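Local coordinates for protein multicopper oxidase (Pseudomonas thermotolerans, PDB 6VOW) that probably oxidises phenolic substrates as a laccase-like multicopper oxidase, passing electrons from a mononuclear copper to a copper cluster where dioxygen is reduced to water, at residues His94-Arg99 / Trp134-Glu139; Asp105-Val110 / Val434-Cys439; Glu166-Leu171 / Arg220-Asn225. One frame throughout, in Å; residues are numbered along the deposited sequence.

Contact 1: residues His94-Arg99 / Trp134-Glu139. With CU (copper (II) ion), chain C; C2O (Cu-O-Cu linkage), chain B.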
loop_
_atom_site.group_PDB
_atom_site.type_symbol
_atom_site.label_atom_id
_atom_site.label_comp_id
_atom_site.label_asym_id
_atom_site.label_seq_id
_atom_site.Cartn_x
_atom_site.Cartn_y
_atom_site.Cartn_z
ATOM N N HIS A 94 -8.172 7.782 1.872
ATOM C CA HIS A 94 -6.905 8.211 1.329
ATOM C C HIS A 94 -6.477 7.247 0.240
ATOM O O HIS A 94 -6.669 6.061 0.388
ATOM C CB HIS A 94 -5.858 8.266 2.438
ATOM C CG HIS A 94 -4.455 8.350 1.923
ATOM N ND1 HIS A 94 -3.920 9.484 1.346
ATOM C CD2 HIS A 94 -3.464 7.437 1.943
ATOM C CE1 HIS A 94 -2.678 9.231 0.951
ATOM N NE2 HIS A 94 -2.379 8.010 1.339
ATOM N N TRP A 95 -5.925 7.766 -0.850
ATOM C CA TRP A 95 -5.739 6.980 -2.095
ATOM C C TRP A 95 -4.246 6.817 -2.193
ATOM O O TRP A 95 -3.477 7.730 -2.689
ATOM C CB TRP A 95 -6.343 7.655 -3.304
ATOM C CG TRP A 95 -7.751 7.948 -3.100
ATOM C CD1 TRP A 95 -8.275 9.077 -2.583
ATOM C CD2 TRP A 95 -8.858 7.090 -3.403
ATOM N NE1 TRP A 95 -9.636 8.978 -2.512
ATOM C CE2 TRP A 95 -10.036 7.781 -3.023
ATOM C CE3 TRP A 95 -8.976 5.802 -3.938
ATOM C CZ2 TRP A 95 -11.326 7.219 -3.161
ATOM C CZ3 TRP A 95 -10.279 5.245 -4.113
ATOM C CH2 TRP A 95 -11.425 5.942 -3.701
ATOM N N HIS A 96 -3.843 5.687 -1.580
ATOM C CA HIS A 96 -2.418 5.389 -1.263
ATOM C C HIS A 96 -1.667 5.231 -2.548
ATOM O O HIS A 96 -1.885 4.271 -3.283
ATOM C CB HIS A 96 -2.267 4.103 -0.384
ATOM C CG HIS A 96 -0.829 3.802 -0.013
ATOM N ND1 HIS A 96 -0.368 3.761 1.284
ATOM C CD2 HIS A 96 0.255 3.569 -0.789
ATOM C CE1 HIS A 96 0.914 3.463 1.295
ATOM N NE2 HIS A 96 1.319 3.371 0.041
ATOM N N GLY A 97 -0.778 6.175 -2.813
ATOM C CA GLY A 97 0.170 6.124 -3.895
ATOM C C GLY A 97 -0.173 7.091 -5.058
ATOM O O GLY A 97 0.664 7.379 -5.927
ATOM N N ILE A 98 -1.403 7.568 -5.078
ATOM C CA ILE A 98 -1.852 8.427 -6.150
ATOM C C ILE A 98 -1.331 9.807 -5.909
ATOM O O ILE A 98 -1.531 10.361 -4.868
ATOM C CB ILE A 98 -3.401 8.505 -6.267
ATOM C CG1 ILE A 98 -4.024 7.097 -6.475
ATOM C CG2 ILE A 98 -3.788 9.471 -7.416
ATOM C CD1 ILE A 98 -3.450 6.415 -7.629
ATOM N N ARG A 99 -0.671 10.372 -6.903
ATOM C CA ARG A 99 -0.322 11.791 -6.904
ATOM C C ARG A 99 -1.570 12.567 -7.378
ATOM O O ARG A 99 -1.848 12.688 -8.519
ATOM C CB ARG A 99 0.860 12.026 -7.815
ATOM C CG ARG A 99 1.978 11.040 -7.535
ATOM C CD ARG A 99 3.164 11.309 -8.426
ATOM N NE ARG A 99 2.863 10.848 -9.784
ATOM C CZ ARG A 99 3.132 11.502 -10.901
ATOM N NH1 ARG A 99 3.718 12.708 -10.885
ATOM N NH2 ARG A 99 2.807 10.941 -12.064
ATOM N N TRP A 134 -3.717 1.502 -3.508
ATOM C CA TRP A 134 -4.846 1.064 -2.631
ATOM C C TRP A 134 -5.415 2.249 -1.929
ATOM O O TRP A 134 -4.883 3.379 -2.007
ATOM C CB TRP A 134 -4.422 -0.039 -1.604
ATOM C CG TRP A 134 -3.349 0.293 -0.651
ATOM C CD1 TRP A 134 -2.105 0.713 -0.922
ATOM C CD2 TRP A 134 -3.464 0.228 0.755
ATOM N NE1 TRP A 134 -1.435 0.903 0.237
ATOM C CE2 TRP A 134 -2.252 0.568 1.282
ATOM C CE3 TRP A 134 -4.481 -0.156 1.606
ATOM C CZ2 TRP A 134 -2.036 0.631 2.634
ATOM C CZ3 TRP A 134 -4.262 -0.155 2.940
ATOM C CH2 TRP A 134 -3.031 0.195 3.453
ATOM N N TYR A 135 -6.452 1.982 -1.188
ATOM C CA TYR A 135 -7.175 3.022 -0.492
ATOM C C TYR A 135 -7.598 2.552 0.889
ATOM O O TYR A 135 -7.962 1.382 1.111
ATOM C CB TYR A 135 -8.394 3.421 -1.356
ATOM C CG TYR A 135 -9.437 2.346 -1.555
ATOM C CD1 TYR A 135 -10.531 2.304 -0.729
ATOM C CD2 TYR A 135 -9.373 1.436 -2.600
ATOM C CE1 TYR A 135 -11.523 1.359 -0.864
ATOM C CE2 TYR A 135 -10.395 0.489 -2.765
ATOM C CZ TYR A 135 -11.467 0.482 -1.858
ATOM O OH TYR A 135 -12.484 -0.411 -1.897
ATOM N N HIS A 136 -7.651 3.509 1.779
ATOM C CA HIS A 136 -7.982 3.210 3.152
ATOM C C HIS A 136 -8.209 4.508 3.871
ATOM O O HIS A 136 -7.919 5.534 3.338
ATOM C CB HIS A 136 -6.811 2.457 3.815
ATOM C CG HIS A 136 -5.536 3.217 3.797
ATOM N ND1 HIS A 136 -5.255 4.249 4.664
ATOM C CD2 HIS A 136 -4.463 3.096 2.989
ATOM C CE1 HIS A 136 -4.047 4.729 4.397
ATOM N NE2 HIS A 136 -3.537 4.024 3.392
ATOM N N PRO A 137 -8.761 4.452 5.080
ATOM C CA PRO A 137 -8.998 5.694 5.813
ATOM C C PRO A 137 -7.764 6.252 6.281
ATOM O O PRO A 137 -6.747 5.562 6.302
ATOM C CB PRO A 137 -9.844 5.255 7.018
ATOM C CG PRO A 137 -10.518 4.043 6.516
ATOM C CD PRO A 137 -9.535 3.352 5.656
ATOM N N HIS A 138 -7.850 7.521 6.639
ATOM C CA HIS A 138 -6.780 8.177 7.342
ATOM C C HIS A 138 -7.273 8.837 8.635
ATOM O O HIS A 138 -6.796 9.870 9.016
ATOM C CB HIS A 138 -6.160 9.183 6.437
ATOM C CG HIS A 138 -4.703 9.150 6.507
ATOM N ND1 HIS A 138 -4.024 9.724 7.552
ATOM C CD2 HIS A 138 -3.797 8.496 5.759
ATOM C CE1 HIS A 138 -2.736 9.497 7.404
ATOM N NE2 HIS A 138 -2.579 8.778 6.316
ATOM N N GLU A 139 -8.230 8.180 9.274
ATOM C CA GLU A 139 -8.915 8.654 10.442
ATOM C C GLU A 139 -9.142 7.399 11.233
ATOM O O GLU A 139 -9.605 6.432 10.654
ATOM C CB GLU A 139 -10.272 9.301 10.088
ATOM C CG GLU A 139 -11.108 9.763 11.306
ATOM C CD GLU A 139 -11.102 11.272 11.619
ATOM O OE1 GLU A 139 -12.133 11.796 12.130
ATOM O OE2 GLU A 139 -10.077 11.940 11.401
HETATM CU CU CU C . -0.455 7.460 1.410
HETATM CU CU2 C2O B . -1.585 4.130 2.932
HETATM CU CU3 C2O B . -0.837 8.084 5.158
HETATM O O1 C2O B . -1.055 6.075 4.055
#
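His94 pairs with His136 and His96 with Trp134 as antiparallel hydrogen-bonded pairs, with Trp95 and Tyr135 as the non-hydrogen-bonded pair between them; the axes of the two short strands come within 4.6 Å at 149°. At the Trp134 end the bonding is uneven: His96 N reaches Trp134 O at 2.6 Å but off line, and the return bond is weak.

The face carrying His94, His96, Trp134 and His136 is the working one. Trp134 keeps its CG between the backbone N and the carbonyl carbon (chi1 59°), which turns the indole over the neighbouring strand. Its five-membered ring forms an offset stack with His96, planes 30° apart, and NE1 sits over the imidazole only 3.0 Å from His96 CG. His96 CB adds a CH-pi contact over the same pyrrole ring. The edge of His138 points at the face of His94, and His94 in turn sets its edge toward the face of His136 in an offset edge-to-face pair. On the other face, Trp95 CE3 rests against Tyr135 CB at 3.6 Å.

Four imidazoles end on metal. His94 NE2 binds the separately bound copper of the cluster at 2.0 Å, whereas the Cu-O-Cu group is held by His96 ND1 at 2.1 Å and His136 NE2 at 2.0 Å on one copper, and by His138 NE2 at 2.2 Å on the other. On three rings the second nitrogen is also held, which helps fix their rotation: His136 ND1 donates to Pro137 O, His94 ND1 bonds to Asp105 O, and His96 NE2 to Asp413. His94-Trp95-His96 and His136-Pro137-His138 are two of the His-X-His motifs of multicopper oxidases, and with His391, His393, His438 and His440 they complete the trinuclear copper site.

Contact 2: residues Asp105-Val110 / Val434-Cys439. With CU (copper (II) ion), chain D; C2O (Cu-O-Cu linkage), chain B.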
loop_
_atom_site.group_PDB
_atom_site.type_symbol
_atom_site.label_atom_id
_atom_site.label_comp_id
_atom_site.label_asym_id
_atom_site.label_seq_id
_atom_site.Cartn_x
_atom_site.Cartn_y
_atom_site.Cartn_z
ATOM N N ASP A 105 -6.570 14.324 -0.815
ATOM C CA ASP A 105 -5.659 13.329 -0.197
ATOM C C ASP A 105 -6.341 12.558 0.928
ATOM O O ASP A 105 -5.853 11.530 1.311
ATOM C CB ASP A 105 -4.373 13.959 0.259
ATOM C CG ASP A 105 -3.244 12.927 0.565
ATOM O OD1 ASP A 105 -3.100 11.879 -0.110
ATOM O OD2 ASP A 105 -2.442 13.201 1.491
ATOM N N GLY A 106 -7.499 12.994 1.403
ATOM C CA GLY A 106 -8.228 12.215 2.378
ATOM C C GLY A 106 -7.640 12.279 3.778
ATOM O O GLY A 106 -7.971 11.488 4.644
ATOM N N VAL A 107 -6.801 13.250 4.023
ATOM C CA VAL A 107 -6.288 13.424 5.350
ATOM C C VAL A 107 -7.145 14.419 6.181
ATOM O O VAL A 107 -7.340 15.576 5.781
ATOM C CB VAL A 107 -4.841 13.912 5.271
ATOM C CG1 VAL A 107 -4.403 14.321 6.663
ATOM C CG2 VAL A 107 -3.967 12.806 4.698
ATOM N N PRO A 108 -7.658 13.991 7.343
ATOM C CA PRO A 108 -8.567 14.886 8.013
ATOM C C PRO A 108 -7.820 16.098 8.425
ATOM O O PRO A 108 -6.704 15.965 8.936
ATOM C CB PRO A 108 -9.054 14.068 9.226
ATOM C CG PRO A 108 -8.932 12.628 8.779
ATOM C CD PRO A 108 -7.676 12.642 7.949
ATOM N N TYR A 109 -8.414 17.250 8.127
ATOM C CA TYR A 109 -7.975 18.596 8.530
ATOM C C TYR A 109 -6.798 19.154 7.748
ATOM O O TYR A 109 -6.343 20.277 8.001
ATOM C CB TYR A 109 -7.788 18.686 10.050
ATOM C CG TYR A 109 -9.038 18.247 10.803
ATOM C CD1 TYR A 109 -10.155 19.096 10.924
ATOM C CD2 TYR A 109 -9.083 16.986 11.418
ATOM C CE1 TYR A 109 -11.296 18.683 11.622
ATOM C CE2 TYR A 109 -10.191 16.567 12.106
ATOM C CZ TYR A 109 -11.282 17.413 12.201
ATOM O OH TYR A 109 -12.323 16.961 12.887
ATOM N N VAL A 110 -6.337 18.391 6.767
ATOM C CA VAL A 110 -5.318 18.842 5.829
ATOM C C VAL A 110 -5.955 18.839 4.451
ATOM O O VAL A 110 -5.863 19.843 3.767
ATOM C CB VAL A 110 -4.094 17.913 5.916
ATOM C CG1 VAL A 110 -3.175 18.005 4.710
ATOM C CG2 VAL A 110 -3.341 18.185 7.234
ATOM N N VAL A 434 0.429 19.899 1.982
ATOM C CA VAL A 434 1.004 19.464 3.220
ATOM C C VAL A 434 0.812 17.992 3.231
ATOM O O VAL A 434 -0.263 17.523 3.379
ATOM C CB VAL A 434 0.340 20.121 4.458
ATOM C CG1 VAL A 434 1.048 19.617 5.730
ATOM C CG2 VAL A 434 0.417 21.649 4.383
ATOM N N TRP A 435 1.885 17.256 3.051
ATOM C CA TRP A 435 1.776 15.803 2.871
ATOM C C TRP A 435 2.318 15.036 4.060
ATOM O O TRP A 435 3.460 15.225 4.477
ATOM C CB TRP A 435 2.606 15.391 1.669
ATOM C CG TRP A 435 2.284 16.225 0.598
ATOM C CD1 TRP A 435 2.935 17.354 0.216
ATOM C CD2 TRP A 435 1.121 16.140 -0.184
ATOM N NE1 TRP A 435 2.260 17.960 -0.806
ATOM C CE2 TRP A 435 1.138 17.228 -1.077
ATOM C CE3 TRP A 435 0.085 15.240 -0.255
ATOM C CZ2 TRP A 435 0.169 17.397 -2.072
ATOM C CZ3 TRP A 435 -0.906 15.451 -1.256
ATOM C CH2 TRP A 435 -0.836 16.509 -2.134
ATOM N N MET A 436 1.501 14.133 4.546
ATOM C CA MET A 436 1.914 13.196 5.587
ATOM C C MET A 436 3.050 12.288 5.136
ATOM O O MET A 436 3.118 11.795 3.992
ATOM C CB MET A 436 0.759 12.301 6.077
ATOM C CG MET A 436 -0.490 13.026 6.576
ATOM S SD MET A 436 -0.139 14.291 7.849
ATOM C CE MET A 436 0.377 15.722 6.874
ATOM N N PHE A 437 3.884 12.033 6.119
ATOM C CA PHE A 437 5.101 11.295 5.975
ATOM C C PHE A 437 5.220 10.436 7.203
ATOM O O PHE A 437 5.362 10.937 8.285
ATOM C CB PHE A 437 6.213 12.262 5.910
ATOM C CG PHE A 437 7.539 11.654 5.729
ATOM C CD1 PHE A 437 7.759 10.677 4.801
ATOM C CD2 PHE A 437 8.621 12.163 6.444
ATOM C CE1 PHE A 437 9.027 10.153 4.614
ATOM C CE2 PHE A 437 9.902 11.671 6.247
ATOM C CZ PHE A 437 10.100 10.658 5.321
ATOM N N HIS A 438 5.036 9.153 7.012
ATOM C CA HIS A 438 4.844 8.312 8.149
ATOM C C HIS A 438 5.170 6.819 7.920
ATOM O O HIS A 438 5.241 6.284 6.776
ATOM C CB HIS A 438 3.436 8.537 8.711
ATOM C CG HIS A 438 2.381 7.908 7.875
ATOM N ND1 HIS A 438 2.112 6.569 7.931
ATOM C CD2 HIS A 438 1.628 8.399 6.869
ATOM C CE1 HIS A 438 1.188 6.262 7.050
ATOM N NE2 HIS A 438 0.882 7.355 6.398
ATOM N N CYS A 439 5.393 6.125 9.046
ATOM C CA CYS A 439 5.583 4.707 8.989
ATOM C C CYS A 439 4.195 4.168 8.732
ATOM O O CYS A 439 3.192 4.663 9.311
ATOM C CB CYS A 439 6.123 4.123 10.286
ATOM S SG CYS A 439 5.969 2.319 10.267
HETATM CU CU CU D . 7.288 1.778 11.964
HETATM CU CU2 C2O B . -1.585 4.130 2.932
HETATM CU CU3 C2O B . -0.837 8.084 5.158
HETATM O O1 C2O B . -1.055 6.075 4.055
HETATM O O HOH W 1 -1.115 14.807 3.444
#
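Met436 is the central bump of this contact, seated against Val107 and only loosely approached by Val110. The loop 105-110 curls past the strand without pairing to it, so shape does most of the work. Val107 turns both methyls onto the methionine stem, with CG2 4.0 Å from Met436 CG. From there the thioether chain bends at both chi2 (-53°) and chi3 (82°), carrying its terminal methyl round toward the other valine, where Met436 CE lies 4.5 Å from Val110 CG2. Val110 presses from the far end of the loop: its CG1, anti to the backbone N (chi1 162°), settles 3.2 Å from Val434 O, and the two valine side chains cross at about a right angle.

Asp105 closes the other end. Its OD2 lies at the rim of the Trp435 indole, 3.7 Å from CE3 and near the ring plane. The notch between loop and strand is filled by a water, which donates to Asp105 OD2 at 2.9 Å and to Val434 O at 2.8 Å and accepts from Met436 N at 2.9 Å. Thus the polar groups of the two segments meet through solvent where no direct hydrogen bond spans them. The same OD2 also bonds to His393 ND1, making Asp105 a second-shell partner of a copper ligand.

Farther along the strand, His438 NE2 binds the Cu-O-Cu group and Cys439 SG a mononuclear copper; the His438 ring is steadied by ND1 donating to Cys439 O. Strand 433-439 lies between strands 450-455 and 388-392, hydrogen-bonded to both, with Met436 also packed on Ala452, while the loop reaches it from the chain between strands 94-96 and 120-126.

Contact 3: residues Glu166-Leu171 / Arg220-Asn225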
loop_
_atom_site.group_PDB
_atom_site.type_symbol
_atom_site.label_atom_id
_atom_site.label_comp_id
_atom_site.label_asym_id
_atom_site.label_seq_id
_atom_site.Cartn_x
_atom_site.Cartn_y
_atom_site.Cartn_z
ATOM N N GLU A 166 -4.360 -11.575 -15.363
ATOM C CA GLU A 166 -3.959 -10.910 -14.131
ATOM C C GLU A 166 -4.811 -11.416 -13.057
ATOM O O GLU A 166 -5.871 -11.924 -13.319
ATOM C CB GLU A 166 -4.050 -9.371 -14.241
ATOM C CG GLU A 166 -5.433 -8.775 -14.389
ATOM C CD GLU A 166 -5.471 -7.316 -13.986
ATOM O OE1 GLU A 166 -4.947 -6.454 -14.739
ATOM O OE2 GLU A 166 -5.986 -7.080 -12.877
ATOM N N LEU A 167 -4.334 -11.259 -11.844
ATOM C CA LEU A 167 -5.035 -11.696 -10.673
ATOM C C LEU A 167 -4.639 -10.750 -9.556
ATOM O O LEU A 167 -3.457 -10.508 -9.356
ATOM C CB LEU A 167 -4.525 -13.073 -10.311
ATOM C CG LEU A 167 -5.262 -13.776 -9.212
ATOM C CD1 LEU A 167 -6.724 -14.022 -9.607
ATOM C CD2 LEU A 167 -4.547 -15.082 -8.977
ATOM N N SER A 168 -5.626 -10.238 -8.856
ATOM C CA SER A 168 -5.412 -9.390 -7.716
ATOM C C SER A 168 -5.408 -10.197 -6.417
ATOM O O SER A 168 -6.333 -10.981 -6.166
ATOM C CB SER A 168 -6.510 -8.345 -7.610
ATOM O OG SER A 168 -6.434 -7.450 -8.699
ATOM N N LEU A 169 -4.368 -9.989 -5.594
ATOM C CA LEU A 169 -4.149 -10.690 -4.261
ATOM C C LEU A 169 -3.989 -9.672 -3.187
ATOM O O LEU A 169 -2.987 -8.984 -3.172
ATOM C CB LEU A 169 -2.890 -11.580 -4.262
ATOM C CG LEU A 169 -3.238 -13.013 -4.636
ATOM C CD1 LEU A 169 -4.130 -13.101 -5.847
ATOM C CD2 LEU A 169 -1.977 -13.763 -4.903
ATOM N N SER A 170 -4.992 -9.558 -2.334
ATOM C CA SER A 170 -4.974 -8.573 -1.244
ATOM C C SER A 170 -4.722 -9.317 0.054
ATOM O O SER A 170 -5.538 -10.119 0.479
ATOM C CB SER A 170 -6.308 -7.819 -1.174
ATOM O OG SER A 170 -6.470 -6.922 -2.277
ATOM N N LEU A 171 -3.552 -9.071 0.623
ATOM C CA LEU A 171 -3.142 -9.693 1.866
ATOM C C LEU A 171 -3.590 -8.902 3.062
ATOM O O LEU A 171 -3.393 -7.717 3.124
ATOM C CB LEU A 171 -1.633 -9.698 1.926
ATOM C CG LEU A 171 -1.038 -10.587 0.826
ATOM C CD1 LEU A 171 0.444 -10.310 0.652
ATOM C CD2 LEU A 171 -1.251 -11.996 1.276
ATOM N N ARG A 220 0.030 -11.871 -14.484
ATOM C CA ARG A 220 0.428 -10.748 -13.644
ATOM C C ARG A 220 -0.351 -10.832 -12.353
ATOM O O ARG A 220 -1.584 -10.646 -12.342
ATOM C CB ARG A 220 0.002 -9.514 -14.341
ATOM C CG ARG A 220 0.218 -8.275 -13.553
ATOM C CD ARG A 220 -0.364 -7.162 -14.354
ATOM N NE ARG A 220 0.168 -5.886 -13.940
ATOM C CZ ARG A 220 0.068 -4.804 -14.685
ATOM N NH1 ARG A 220 -0.499 -4.897 -15.899
ATOM N NH2 ARG A 220 0.563 -3.637 -14.250
ATOM N N LEU A 221 0.355 -11.140 -11.281
ATOM C CA LEU A 221 -0.239 -11.229 -9.951
ATOM C C LEU A 221 -0.017 -9.903 -9.330
ATOM O O LEU A 221 1.130 -9.442 -9.156
ATOM C CB LEU A 221 0.478 -12.289 -9.080
ATOM C CG LEU A 221 0.508 -13.716 -9.542
ATOM C CD1 LEU A 221 1.195 -14.560 -8.480
ATOM C CD2 LEU A 221 -0.910 -14.141 -9.744
ATOM N N ARG A 222 -1.102 -9.263 -9.044
ATOM C CA ARG A 222 -1.041 -7.933 -8.425
ATOM C C ARG A 222 -1.134 -8.209 -6.935
ATOM O O ARG A 222 -2.141 -8.729 -6.490
ATOM C CB ARG A 222 -2.259 -7.089 -8.875
ATOM C CG ARG A 222 -2.298 -6.855 -10.367
ATOM C CD ARG A 222 -3.585 -6.154 -10.736
ATOM N NE ARG A 222 -3.704 -5.801 -12.179
ATOM C CZ ARG A 222 -3.118 -4.769 -12.773
ATOM N NH1 ARG A 222 -2.304 -4.008 -12.164
ATOM N NH2 ARG A 222 -3.330 -4.519 -14.076
ATOM N N LEU A 223 -0.082 -7.876 -6.188
ATOM C CA LEU A 223 0.009 -8.265 -4.750
ATOM C C LEU A 223 -0.066 -7.012 -3.967
ATOM O O LEU A 223 0.775 -6.108 -4.140
ATOM C CB LEU A 223 1.325 -8.934 -4.503
ATOM C CG LEU A 223 1.230 -10.386 -5.005
ATOM C CD1 LEU A 223 2.573 -10.905 -5.483
ATOM C CD2 LEU A 223 0.759 -11.231 -3.858
ATOM N N PHE A 224 -1.099 -6.934 -3.150
ATOM C CA PHE A 224 -1.352 -5.783 -2.303
ATOM C C PHE A 224 -1.250 -6.194 -0.838
ATOM O O PHE A 224 -1.922 -7.128 -0.380
ATOM C CB PHE A 224 -2.766 -5.222 -2.510
ATOM C CG PHE A 224 -3.139 -4.937 -3.927
ATOM C CD1 PHE A 224 -3.577 -5.933 -4.749
ATOM C CD2 PHE A 224 -3.097 -3.654 -4.413
ATOM C CE1 PHE A 224 -3.992 -5.613 -6.042
ATOM C CE2 PHE A 224 -3.421 -3.352 -5.714
ATOM C CZ PHE A 224 -3.940 -4.337 -6.513
ATOM N N ASN A 225 -0.425 -5.485 -0.102
ATOM C CA ASN A 225 -0.369 -5.751 1.332
ATOM C C ASN A 225 -1.308 -4.742 1.980
ATOM O O ASN A 225 -0.981 -3.537 2.114
ATOM C CB ASN A 225 1.071 -5.657 1.860
ATOM C CG ASN A 225 1.133 -5.850 3.389
ATOM O OD1 ASN A 225 0.129 -5.691 4.098
ATOM N ND2 ASN A 225 2.321 -6.202 3.891
HETATM O O HOH W 2 -2.402 -6.694 -17.073
#
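Glu166-Leu171 and Arg220-Asn225 form a parallel strand pair within the mixed sheet of the middle, cupredoxin-like part of this three-domain fold. The short axes lie 4.6 Å apart at 17°, in unbroken register from Glu166 with Arg220 to Leu171 with Asn225. Five backbone bonds join them: Arg222 and Phe224 each use both N and O, and Arg220 its O, all toward Leu167, Leu169 and Leu171.

One face is charged at its start, with Phe224 among serines farther on. The extended Arg222 chain brings its guanidinium to the Glu166 carboxylate in a salt bridge, met by a Glu166 chain whose CG lies between the backbone N and the carbonyl carbon (chi1 67°). NH2 donates to Glu166 OE1 at 2.6 Å, on the syn side but well out of the carboxylate plane, and NE makes a weak bond to Glu166 OE2 at 2.7 Å. OE1 lies almost in the guanidinium plane, yet the two flat groups are turned 51° apart. Arg220 NE sits over a face of this guanidinium, toward its rim, a close meeting of two positive groups probably eased by the acids nearby: Arg220 has salt bridges to Glu157 and Asp269, while Glu166 OE2 has Arg72 as a second partner. Further along, Phe224 lays its ring edge against the first strand, CE1 4.0 Å from Ser168 CB and CD1 3.5 Å from Leu169 O.

The opposite face is leucine up to Asn225 at its end. Leu221 CD2 touches Leu167 CB at 3.8 Å and Leu223 CD2 touches Leu169 CB at 3.7 Å, each pair lying side by side and pointing the same way.

In the sheet, strand 165-174 has 200-203 on its other side and strand 218-225 has 267-273. Phe224 and Arg222 pack on strand 151-156, while Leu171 and Leu223 reach strand 232-235.

Contacts 1 and 2 are two sides of one copper site, their centres 9 Å apart, and both touch the Cu-O-Cu group. The bond between His94 and Asp105 joins them directly, and Pro108 packs against His138 and Glu139. Contact 1 supplies ligands from the N-terminal part of the chain; the 434-439 strand of contact 2 supplies one from the C-terminal part, while its 105-110 loop gives second-shell bonds, as expected where a trinuclear cluster lies between two cupredoxin domains. Contact 3 is structural packing in the middle domain, its centre about 17 Å from that of contact 1 and about 26 Å from that of contact 2. Even so, its Asn225 side chain comes within about 10 Å of the Cu-O-Cu group.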